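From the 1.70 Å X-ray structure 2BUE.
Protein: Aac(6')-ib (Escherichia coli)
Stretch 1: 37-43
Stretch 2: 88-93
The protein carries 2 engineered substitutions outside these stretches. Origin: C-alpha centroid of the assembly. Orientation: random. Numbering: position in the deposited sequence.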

# COMPACT_ATOMS: atom_id res chain seq x y z
N ALA A 37 -16.72 -7.38 -3.79
CA ALA A 37 -16.76 -8.79 -4.28
C ALA A 37 -15.48 -9.15 -5.03
O ALA A 37 -14.90 -10.25 -4.81
N MET A 38 -15.05 -8.23 -5.90
CA MET A 38 -13.80 -8.38 -6.65
C MET A 38 -12.59 -8.46 -5.71
O MET A 38 -11.73 -9.34 -5.86
N LEU A 39 -12.52 -7.56 -4.74
CA LEU A 39 -11.43 -7.60 -3.75
C LEU A 39 -11.39 -8.95 -2.98
O LEU A 39 -10.32 -9.54 -2.78
N TYR A 40 -12.57 -9.44 -2.60
CA TYR A 40 -12.69 -10.76 -1.96
C TYR A 40 -12.06 -11.85 -2.83
O TYR A 40 -11.23 -12.65 -2.36
N GLU A 41 -12.44 -11.88 -4.11
CA GLU A 41 -11.84 -12.83 -5.03
C GLU A 41 -10.30 -12.70 -5.02
O GLU A 41 -9.59 -13.70 -4.84
N TRP A 42 -9.80 -11.47 -5.19
CA TRP A 42 -8.35 -11.20 -5.17
C TRP A 42 -7.65 -11.70 -3.91
O TRP A 42 -6.58 -12.33 -3.99
N LEU A 43 -8.22 -11.39 -2.74
CA LEU A 43 -7.59 -11.70 -1.47
C LEU A 43 -7.50 -13.21 -1.19
O LEU A 43 -6.81 -13.64 -0.26
N GLU A 88 -8.76 -1.60 -17.12
CA GLU A 88 -8.98 -2.81 -16.32
C GLU A 88 -8.46 -2.63 -14.89
O GLU A 88 -7.38 -2.06 -14.71
N PRO A 89 -9.21 -3.13 -13.89
CA PRO A 89 -8.68 -3.14 -12.52
C PRO A 89 -7.58 -4.20 -12.38
O PRO A 89 -7.79 -5.37 -12.71
N ILE A 90 -6.40 -3.78 -11.92
CA ILE A 90 -5.27 -4.70 -11.82
C ILE A 90 -4.66 -4.85 -10.42
O ILE A 90 -3.73 -5.62 -10.21
N GLY A 91 -5.20 -4.13 -9.45
CA GLY A 91 -4.68 -4.29 -8.10
C GLY A 91 -5.41 -3.44 -7.09
O GLY A 91 -6.31 -2.65 -7.45
N TYR A 92 -5.00 -3.61 -5.84
CA TYR A 92 -5.59 -2.90 -4.72
C TYR A 92 -4.46 -2.15 -4.03
O TYR A 92 -3.36 -2.69 -3.89
N ALA A 93 -4.72 -0.93 -3.57
CA ALA A 93 -3.75 -0.24 -2.73
C ALA A 93 -4.48 0.51 -1.63
O ALA A 93 -5.71 0.71 -1.70

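The most distinctive feature of this contact is the reach of a single indole: the six-membered ring of W42 extends from the helix to the strand and touches four consecutive residues, P89 to Y92, meeting backbone atoms as well as side chains. Its shortest approach is to a carbonyl oxygen, with W42 CZ3 3.3 Å from G91 O. This is a carbon-to-oxygen contact, and no hydrogen bond links the two stretches anywhere along their length. The helix crosses the strand almost at a right angle (84°), with the axes 9.8 Å apart at their closest, so the two elements meet over a short patch that buries 267 Å² in total.

Three helix residues, M38, L39 and W42, direct their CA-to-CB bonds toward the strand. Their spacing of one, then three positions places them on the same side of a regular helix, whose turns are held by hydrogen bonds from W42 N to M38 O (3.0 Å) and from L43 N to L39 O (2.8 Å). On the strand, P89 and Y92 point toward the helix, whereas I90 points away.

W42 adopts the m rotamer at chi1, with chi2 near -6°, which carries the benzo part of the indole along the strand backbone. At one end, W42 CZ2 lies 3.9 Å from P89 O and W42 CH2 lies 4.0 Å from P89 CB; CH2 also comes within 4.3 Å of I90 C. Further along, W42 CZ3 approaches Y92 N at 3.8 Å and Y92 CB at 4.1 Å. The strand atoms lie oblique to the indole plane. G91 has no side chain, and an idealised CB would point away from the helix, 5.2 Å from W42 CZ3; the indole packs against the main chain here.

M38 and L39 flank this central contact along the strand. M38 is extended through chi1 and chi2 (both t), which brings M38 SD to 3.7 Å from P89 CG; chi3 (p, 69°) then sets the direction of the terminal methyl, CE. The proline, with a C-gamma endo pucker, is thus contacted by both the thioether and the indole. L39, with chi1 t and chi2 p, places CD1 3.8 Å from Y92 CD1, again oblique to the aromatic ring. Y92 is itself t at chi1 (168°), and its ring extends beyond the leucine contact to a hydroxyl that is hydrogen-bonded elsewhere in the structure.

The remaining side chains contribute little. L43 (chi1 m, chi2 t) starts out sideways and its end comes nearer, but its nearest approach leaves L43 CD2 6.0 Å from Y92 CD2, too far for contact. A37, Y40, E41, E88 and A93 are out of reach, and the carboxylate of E41 finds a hydrogen-bonding partner elsewhere in the structure. Cohesion between the stretches therefore rests on apolar packing, supplemented by the close fit of W42 against the strand backbone.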

# COMPACT_ATOMS: atom_id res chain seq x y z
CB ALA A 37 -17.99 -9.00 -5.19
CB MET A 38 -13.64 -7.21 -7.64
CG MET A 38 -12.33 -7.25 -8.42
SD MET A 38 -12.20 -5.85 -9.54
CE MET A 38 -12.01 -4.46 -8.44
CB LEU A 39 -11.53 -6.40 -2.81
CG LEU A 39 -10.42 -6.32 -1.75
CD1 LEU A 39 -9.05 -6.14 -2.45
CD2 LEU A 39 -10.76 -5.18 -0.77
CB TYR A 40 -14.17 -11.04 -1.64
CG TYR A 40 -14.47 -12.51 -1.43
CD1 TYR A 40 -13.99 -13.19 -0.30
CD2 TYR A 40 -15.21 -13.21 -2.37
CE1 TYR A 40 -14.27 -14.56 -0.13
CE2 TYR A 40 -15.51 -14.57 -2.20
CZ TYR A 40 -15.05 -15.23 -1.08
OH TYR A 40 -15.32 -16.56 -0.90
CB GLU A 41 -12.40 -12.68 -6.45
CG GLU A 41 -11.72 -13.64 -7.40
CD GLU A 41 -12.29 -13.64 -8.81
OE1 GLU A 41 -13.23 -12.87 -9.10
OE2 GLU A 41 -11.76 -14.45 -9.61
CB TRP A 42 -8.09 -9.70 -5.33
CG TRP A 42 -8.44 -9.15 -6.68
CD1 TRP A 42 -8.84 -9.85 -7.79
CD2 TRP A 42 -8.38 -7.78 -7.06
NE1 TRP A 42 -9.05 -8.98 -8.85
CE2 TRP A 42 -8.77 -7.70 -8.42
CE3 TRP A 42 -8.03 -6.60 -6.37
CZ2 TRP A 42 -8.81 -6.47 -9.12
CZ3 TRP A 42 -8.08 -5.38 -7.06
CH2 TRP A 42 -8.45 -5.33 -8.43
CB LEU A 43 -8.28 -10.96 -0.30
CG LEU A 43 -8.11 -9.44 -0.32
CD1 LEU A 43 -8.96 -8.86 0.79
CD2 LEU A 43 -6.62 -9.05 -0.12
CB GLU A 88 -8.27 -4.04 -16.92
CG GLU A 88 -8.80 -4.48 -18.28
CD GLU A 88 -10.21 -5.04 -18.21
OE1 GLU A 88 -10.53 -5.76 -17.24
OE2 GLU A 88 -10.99 -4.75 -19.14
CB PRO A 89 -9.91 -3.47 -11.66
CG PRO A 89 -10.84 -4.25 -12.58
CD PRO A 89 -10.57 -3.71 -13.98
CB ILE A 90 -4.15 -4.35 -12.85
CG1 ILE A 90 -3.60 -2.93 -12.60
CG2 ILE A 90 -4.68 -4.50 -14.26
CD1 ILE A 90 -2.11 -2.75 -12.78
CB TYR A 92 -6.23 -3.88 -3.73
CG TYR A 92 -6.60 -3.24 -2.41
CD1 TYR A 92 -7.83 -2.59 -2.23
CD2 TYR A 92 -5.71 -3.29 -1.31
CE1 TYR A 92 -8.16 -1.99 -1.00
CE2 TYR A 92 -6.02 -2.68 -0.07
CZ TYR A 92 -7.26 -2.03 0.06
OH TYR A 92 -7.62 -1.45 1.25
CB ALA A 93 -2.88 0.72 -3.58